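Local coordinates for glucose-6-phosphate 1-dehydrogenase (Kluyveromyces lactis, PDB 7E6I), which catalyses the NADP-dependent oxidation of glucose 6-phosphate to 6-phosphogluconolactone, the first step of the oxidative pentose-phosphate pathway, yielding NADPH, at residues 115-129 against 140-154. Sequence-based numbering, arbitrary orientation.
With BG6 (6-O-phosphono-beta-D-glucopyranose), chain B.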
loop_
_atom_site.group_PDB
_atom_site.type_symbol
_atom_site.label_atom_id
_atom_site.label_comp_id
_atom_site.label_asym_id
_atom_site.label_seq_id
_atom_site.Cartn_x
_atom_site.Cartn_y
_atom_site.Cartn_z
ATOM N N GLU A 115 -19.906 -26.659 3.187
ATOM C CA GLU A 115 -19.219 -25.778 2.246
ATOM C C GLU A 115 -17.921 -25.330 2.899
ATOM O O GLU A 115 -17.920 -24.402 3.726
ATOM C CB GLU A 115 -20.082 -24.574 1.882
ATOM C CG GLU A 115 -19.448 -23.623 0.903
ATOM C CD GLU A 115 -20.363 -22.452 0.599
ATOM O OE1 GLU A 115 -20.611 -21.629 1.512
ATOM O OE2 GLU A 115 -20.856 -22.370 -0.547
ATOM N N PRO A 116 -16.805 -25.971 2.574
ATOM C CA PRO A 116 -15.517 -25.510 3.105
ATOM C C PRO A 116 -15.267 -24.042 2.766
ATOM O O PRO A 116 -15.485 -23.598 1.634
ATOM C CB PRO A 116 -14.501 -26.434 2.419
ATOM C CG PRO A 116 -15.291 -27.596 1.910
ATOM C CD PRO A 116 -16.673 -27.103 1.644
ATOM N N HIS A 117 -14.833 -23.281 3.770
ATOM C CA HIS A 117 -14.408 -21.892 3.602
ATOM C C HIS A 117 -12.930 -21.818 3.967
ATOM O O HIS A 117 -12.574 -21.931 5.146
ATOM C CB HIS A 117 -15.212 -20.946 4.489
ATOM C CG HIS A 117 -16.648 -20.799 4.097
ATOM N ND1 HIS A 117 -17.588 -20.235 4.936
ATOM C CD2 HIS A 117 -17.311 -21.145 2.967
ATOM C CE1 HIS A 117 -18.766 -20.233 4.335
ATOM N NE2 HIS A 117 -18.626 -20.782 3.140
ATOM N N ARG A 118 -12.067 -21.619 2.972
ATOM C CA ARG A 118 -10.622 -21.714 3.172
ATOM C C ARG A 118 -9.911 -20.468 2.659
ATOM O O ARG A 118 -10.076 -20.080 1.494
ATOM C CB ARG A 118 -10.057 -22.963 2.477
ATOM C CG ARG A 118 -10.771 -24.242 2.884
ATOM C CD ARG A 118 -10.255 -25.442 2.144
ATOM N NE ARG A 118 -10.952 -26.660 2.548
ATOM C CZ ARG A 118 -11.141 -27.703 1.751
ATOM N NH1 ARG A 118 -10.686 -27.680 0.504
ATOM N NH2 ARG A 118 -11.777 -28.770 2.200
ATOM N N LEU A 119 -9.113 -19.852 3.530
ATOM C CA LEU A 119 -8.253 -18.737 3.167
ATOM C C LEU A 119 -6.805 -19.218 3.206
ATOM O O LEU A 119 -6.368 -19.811 4.198
ATOM C CB LEU A 119 -8.461 -17.542 4.110
ATOM C CG LEU A 119 -7.683 -16.241 3.835
ATOM C CD1 LEU A 119 -8.129 -15.630 2.513
ATOM C CD2 LEU A 119 -7.827 -15.209 4.972
ATOM N N PHE A 120 -6.076 -18.992 2.118
ATOM C CA PHE A 120 -4.648 -19.282 2.039
ATOM C C PHE A 120 -3.888 -17.966 1.964
ATOM O O PHE A 120 -3.968 -17.258 0.955
ATOM C CB PHE A 120 -4.344 -20.154 0.825
ATOM C CG PHE A 120 -5.015 -21.487 0.861
ATOM C CD1 PHE A 120 -4.496 -22.522 1.628
ATOM C CD2 PHE A 120 -6.183 -21.703 0.149
ATOM C CE1 PHE A 120 -5.123 -23.756 1.670
ATOM C CE2 PHE A 120 -6.816 -22.937 0.188
ATOM C CZ PHE A 120 -6.290 -23.962 0.952
ATOM N N TYR A 121 -3.159 -17.636 3.026
ATOM C CA TYR A 121 -2.291 -16.461 3.032
ATOM C C TYR A 121 -0.882 -16.888 2.631
ATOM O O TYR A 121 -0.249 -17.679 3.337
ATOM C CB TYR A 121 -2.282 -15.787 4.408
ATOM C CG TYR A 121 -1.749 -14.375 4.375
ATOM C CD1 TYR A 121 -0.432 -14.111 3.979
ATOM C CD2 TYR A 121 -2.564 -13.298 4.716
ATOM C CE1 TYR A 121 0.055 -12.818 3.929
ATOM C CE2 TYR A 121 -2.085 -11.997 4.668
ATOM C CZ TYR A 121 -0.781 -11.757 4.279
ATOM O OH TYR A 121 -0.309 -10.458 4.234
ATOM N N LEU A 122 -0.377 -16.340 1.524
ATOM C CA LEU A 122 0.898 -16.792 0.954
ATOM C C LEU A 122 2.012 -15.802 1.301
ATOM O O LEU A 122 2.414 -14.961 0.497
ATOM C CB LEU A 122 0.766 -16.977 -0.556
ATOM C CG LEU A 122 0.267 -18.310 -1.113
ATOM C CD1 LEU A 122 -0.973 -18.793 -0.400
ATOM C CD2 LEU A 122 0.005 -18.173 -2.595
ATOM N N ALA A 123 2.541 -15.924 2.522
ATOM C CA ALA A 123 3.582 -15.011 3.005
ATOM C C ALA A 123 4.948 -15.406 2.439
ATOM O O ALA A 123 5.890 -15.737 3.157
ATOM C CB ALA A 123 3.604 -14.994 4.524
ATOM N N LEU A 124 5.046 -15.357 1.120
ATOM C CA LEU A 124 6.175 -15.914 0.395
ATOM C C LEU A 124 6.534 -14.975 -0.736
ATOM O O LEU A 124 5.705 -14.158 -1.161
ATOM C CB LEU A 124 5.836 -17.307 -0.166
ATOM C CG LEU A 124 5.554 -18.416 0.850
ATOM C CD1 LEU A 124 4.828 -19.573 0.210
ATOM C CD2 LEU A 124 6.864 -18.881 1.456
ATOM N N PRO A 125 7.762 -15.044 -1.246
ATOM C CA PRO A 125 8.114 -14.276 -2.442
ATOM C C PRO A 125 7.497 -14.907 -3.677
ATOM O O PRO A 125 7.143 -16.097 -3.666
ATOM C CB PRO A 125 9.646 -14.361 -2.477
ATOM C CG PRO A 125 9.954 -15.637 -1.772
ATOM C CD PRO A 125 8.911 -15.803 -0.717
ATOM N N PRO A 126 7.359 -14.150 -4.764
ATOM C CA PRO A 126 6.651 -14.685 -5.938
ATOM C C PRO A 126 7.278 -15.941 -6.523
ATOM O O PRO A 126 6.549 -16.789 -7.063
ATOM C CB PRO A 126 6.693 -13.518 -6.932
ATOM C CG PRO A 126 6.876 -12.310 -6.088
ATOM C CD PRO A 126 7.725 -12.736 -4.931
ATOM N N SER A 127 8.599 -16.103 -6.421
ATOM C CA SER A 127 9.217 -17.310 -6.959
ATOM C C SER A 127 8.685 -18.570 -6.307
ATOM O O SER A 127 8.930 -19.665 -6.819
ATOM C CB SER A 127 10.734 -17.252 -6.801
ATOM O OG SER A 127 11.091 -17.074 -5.444
ATOM N N ILE A 128 7.950 -18.447 -5.209
ATOM C CA ILE A 128 7.350 -19.600 -4.560
ATOM C C ILE A 128 5.813 -19.606 -4.649
ATOM O O ILE A 128 5.219 -20.694 -4.565
ATOM C CB ILE A 128 7.851 -19.711 -3.100
ATOM C CG1 ILE A 128 9.386 -19.814 -3.128
ATOM C CG2 ILE A 128 7.347 -20.960 -2.400
ATOM C CD1 ILE A 128 10.125 -19.185 -1.966
ATOM N N PHE A 129 5.162 -18.450 -4.900
ATOM C CA PHE A 129 3.726 -18.390 -5.207
ATOM C C PHE A 129 3.311 -19.458 -6.177
ATOM O O PHE A 129 2.362 -20.208 -5.930
ATOM C CB PHE A 129 3.270 -17.106 -5.921
ATOM C CG PHE A 129 3.353 -15.883 -5.143
ATOM C CD1 PHE A 129 3.655 -15.904 -3.807
ATOM C CD2 PHE A 129 3.158 -14.677 -5.787
ATOM C CE1 PHE A 129 3.759 -14.731 -3.119
ATOM C CE2 PHE A 129 3.277 -13.501 -5.112
ATOM C CZ PHE A 129 3.572 -13.523 -3.767
ATOM N N LEU A 140 -5.531 -29.353 -3.334
ATOM C CA LEU A 140 -6.357 -28.849 -2.238
ATOM C C LEU A 140 -7.386 -27.843 -2.739
ATOM O O LEU A 140 -7.537 -26.753 -2.189
ATOM C CB LEU A 140 -5.473 -28.211 -1.177
ATOM C CG LEU A 140 -5.790 -28.369 0.307
ATOM C CD1 LEU A 140 -4.643 -27.771 1.108
ATOM C CD2 LEU A 140 -7.116 -27.738 0.699
ATOM N N TYR A 141 -8.123 -28.195 -3.789
ATOM C CA TYR A 141 -9.153 -27.330 -4.354
ATOM C C TYR A 141 -10.467 -28.102 -4.410
ATOM O O TYR A 141 -10.529 -29.172 -5.024
ATOM C CB TYR A 141 -8.736 -26.854 -5.749
ATOM C CG TYR A 141 -9.625 -25.789 -6.341
ATOM C CD1 TYR A 141 -10.747 -26.131 -7.090
ATOM C CD2 TYR A 141 -9.340 -24.439 -6.152
ATOM C CE1 TYR A 141 -11.559 -25.162 -7.630
ATOM C CE2 TYR A 141 -10.147 -23.457 -6.692
ATOM C CZ TYR A 141 -11.250 -23.825 -7.429
ATOM O OH TYR A 141 -12.046 -22.851 -7.958
ATOM N N THR A 142 -11.515 -27.572 -3.779
ATOM C CA THR A 142 -12.834 -28.201 -3.822
ATOM C C THR A 142 -13.802 -27.335 -4.620
ATOM O O THR A 142 -14.041 -26.177 -4.265
ATOM C CB THR A 142 -13.384 -28.467 -2.418
ATOM O OG1 THR A 142 -14.752 -28.886 -2.517
ATOM C CG2 THR A 142 -13.296 -27.234 -1.540
ATOM N N GLU A 143 -14.369 -27.905 -5.688
ATOM C CA GLU A 143 -15.386 -27.215 -6.474
ATOM C C GLU A 143 -16.692 -27.031 -5.712
ATOM O O GLU A 143 -17.604 -26.375 -6.223
ATOM C CB GLU A 143 -15.642 -27.972 -7.780
ATOM C CG GLU A 143 -14.852 -27.442 -8.984
ATOM C CD GLU A 143 -15.189 -28.165 -10.294
ATOM O OE1 GLU A 143 -14.392 -28.071 -11.257
ATOM O OE2 GLU A 143 -16.250 -28.826 -10.364
ATOM N N SER A 144 -16.794 -27.574 -4.501
ATOM C CA SER A 144 -17.986 -27.464 -3.673
ATOM C C SER A 144 -17.741 -26.668 -2.395
ATOM O O SER A 144 -18.557 -26.723 -1.467
ATOM C CB SER A 144 -18.506 -28.857 -3.330
ATOM O OG SER A 144 -17.926 -29.282 -2.110
ATOM N N GLY A 145 -16.628 -25.958 -2.309
ATOM C CA GLY A 145 -16.421 -24.983 -1.259
ATOM C C GLY A 145 -15.950 -23.703 -1.911
ATOM O O GLY A 145 -15.962 -23.601 -3.141
ATOM N N ILE A 146 -15.529 -22.722 -1.125
ATOM C CA ILE A 146 -14.920 -21.519 -1.677
ATOM C C ILE A 146 -13.549 -21.329 -1.033
ATOM O O ILE A 146 -13.407 -21.438 0.192
ATOM C CB ILE A 146 -15.834 -20.284 -1.499
ATOM C CG1 ILE A 146 -15.026 -18.984 -1.460
ATOM C CG2 ILE A 146 -16.769 -20.441 -0.304
ATOM C CD1 ILE A 146 -14.580 -18.498 -2.857
ATOM N N GLN A 147 -12.535 -21.096 -1.864
ATOM C CA GLN A 147 -11.177 -20.837 -1.405
ATOM C C GLN A 147 -10.698 -19.492 -1.938
ATOM O O GLN A 147 -11.009 -19.111 -3.072
ATOM C CB GLN A 147 -10.197 -21.939 -1.846
ATOM C CG GLN A 147 -10.379 -22.365 -3.281
ATOM C CD GLN A 147 -11.215 -23.640 -3.385
ATOM O OE1 GLN A 147 -10.967 -24.612 -2.674
ATOM N NE2 GLN A 147 -12.228 -23.625 -4.253
ATOM N N ARG A 148 -9.935 -18.783 -1.113
ATOM C CA ARG A 148 -9.370 -17.491 -1.459
ATOM C C ARG A 148 -7.890 -17.498 -1.110
ATOM O O ARG A 148 -7.501 -17.992 -0.048
ATOM C CB ARG A 148 -10.086 -16.362 -0.708
ATOM C CG ARG A 148 -11.525 -16.151 -1.142
ATOM C CD ARG A 148 -12.277 -15.214 -0.203
ATOM N NE ARG A 148 -13.696 -15.157 -0.540
ATOM C CZ ARG A 148 -14.669 -14.899 0.330
ATOM N NH1 ARG A 148 -14.387 -14.665 1.609
ATOM N NH2 ARG A 148 -15.929 -14.876 -0.087
ATOM N N VAL A 149 -7.053 -16.966 -1.992
ATOM C CA VAL A 149 -5.628 -16.891 -1.703
ATOM C C VAL A 149 -5.192 -15.429 -1.719
ATOM O O VAL A 149 -5.568 -14.665 -2.613
ATOM C CB VAL A 149 -4.786 -17.767 -2.656
ATOM C CG1 VAL A 149 -5.603 -18.262 -3.848
ATOM C CG2 VAL A 149 -3.510 -17.052 -3.091
ATOM N N ILE A 150 -4.432 -15.042 -0.698
ATOM C CA ILE A 150 -3.848 -13.717 -0.582
ATOM C C ILE A 150 -2.388 -13.799 -0.999
ATOM O O ILE A 150 -1.638 -14.645 -0.495
ATOM C CB ILE A 150 -3.968 -13.185 0.854
ATOM C CG1 ILE A 150 -5.424 -12.941 1.225
ATOM C CG2 ILE A 150 -3.171 -11.912 1.010
ATOM C CD1 ILE A 150 -5.635 -12.865 2.717
ATOM N N VAL A 151 -1.984 -12.925 -1.918
ATOM C CA VAL A 151 -0.581 -12.692 -2.212
ATOM C C VAL A 151 -0.318 -11.200 -2.120
ATOM O O VAL A 151 -1.210 -10.368 -2.311
ATOM C CB VAL A 151 -0.146 -13.233 -3.592
ATOM C CG1 VAL A 151 0.249 -14.697 -3.474
ATOM C CG2 VAL A 151 -1.240 -13.041 -4.620
ATOM N N GLU A 152 0.936 -10.874 -1.838
ATOM C CA GLU A 152 1.354 -9.520 -1.530
ATOM C C GLU A 152 2.375 -9.049 -2.557
ATOM O O GLU A 152 3.136 -9.852 -3.104
ATOM C CB GLU A 152 1.948 -9.471 -0.125
ATOM C CG GLU A 152 2.226 -8.088 0.379
ATOM C CD GLU A 152 2.441 -8.056 1.876
ATOM O OE1 GLU A 152 2.138 -9.077 2.572
ATOM O OE2 GLU A 152 2.914 -6.990 2.342
ATOM N N LYS A 153 2.384 -7.744 -2.824
ATOM C CA LYS A 153 3.322 -7.205 -3.791
ATOM C C LYS A 153 4.751 -7.422 -3.291
ATOM O O LYS A 153 4.988 -7.494 -2.084
ATOM C CB LYS A 153 3.045 -5.718 -4.035
ATOM C CG LYS A 153 3.495 -4.785 -2.913
ATOM C CD LYS A 153 4.823 -4.094 -3.242
ATOM C CE LYS A 153 5.150 -2.957 -2.244
ATOM N NZ LYS A 153 6.623 -2.633 -2.166
ATOM N N PRO A 154 5.739 -7.511 -4.199
ATOM C CA PRO A 154 5.699 -7.255 -5.642
ATOM C C PRO A 154 5.198 -8.424 -6.491
ATOM O O PRO A 154 5.447 -9.590 -6.173
ATOM C CB PRO A 154 7.164 -6.962 -5.961
ATOM C CG PRO A 154 7.897 -7.872 -5.042
ATOM C CD PRO A 154 7.064 -8.004 -3.789
HETATM C C1 BG6 B . 7.480 -1.157 1.503
HETATM C C2 BG6 B . 8.819 -0.667 0.954
HETATM O O1 BG6 B . 6.614 -1.585 0.529
HETATM O O5 BG6 B . 6.803 -0.027 2.222
HETATM C C3 BG6 B . 9.679 -0.106 2.033
HETATM O O2 BG6 B . 9.522 -1.719 0.278
HETATM C C4 BG6 B . 9.001 1.028 2.728
HETATM O O3 BG6 B . 10.919 0.405 1.474
HETATM C C5 BG6 B . 7.642 0.587 3.275
HETATM O O4 BG6 B . 9.854 1.494 3.782
HETATM C C6 BG6 B . 6.831 1.723 3.836
HETATM O O6 BG6 B . 5.601 1.192 4.292
HETATM P P BG6 B . 4.880 1.912 5.603
HETATM O O1P BG6 B . 4.821 3.366 5.174
HETATM O O2P BG6 B . 5.746 1.691 6.815
HETATM O O3P BG6 B . 3.493 1.349 5.908
#
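With CG anti to the carbonyl carbon in F129 (chi1 -67°) and CG1 likewise in V151, the methyl meets the phenyl ring squarely: V151 CG1 sits 3.4 Å from the ring centroid of F129, a CH-pi contact almost on the ring normal. P126 CA lies over the opposite face, and E152 O approaches the rim near the ring plane, 3.8 Å from F129 CZ. With an alanine in place of F129, V151 CG1 and P126 CA would probably face a gap where they now sandwich the ring. Y121 receives I150 CG2 over one face of its ring, 4.0 Å from the centroid, while its OH makes a weak hydrogen bond of 3.3 Å to E152 OE1. The whole illustrates the parallel beta-alpha-beta unit of a Rossmann-type domain: strands 117-122 and 146-152, joined by helix 126-139, run side by side at 16°. Six backbone bonds knit them, among them F120 N to R148 O at 2.8 Å, nearly linear at 174°. On the sheet face carrying F120, L140 CD2 meets the ring edge at F120 CZ (3.9 Å) and also abuts R118 NH1 (3.6 Å); the R118 guanidinium forms a salt bridge with E108. Just beyond the second strand, K153 NZ donates a 2.9 Å hydrogen bond to O1 of the bound glucose 6-phosphate.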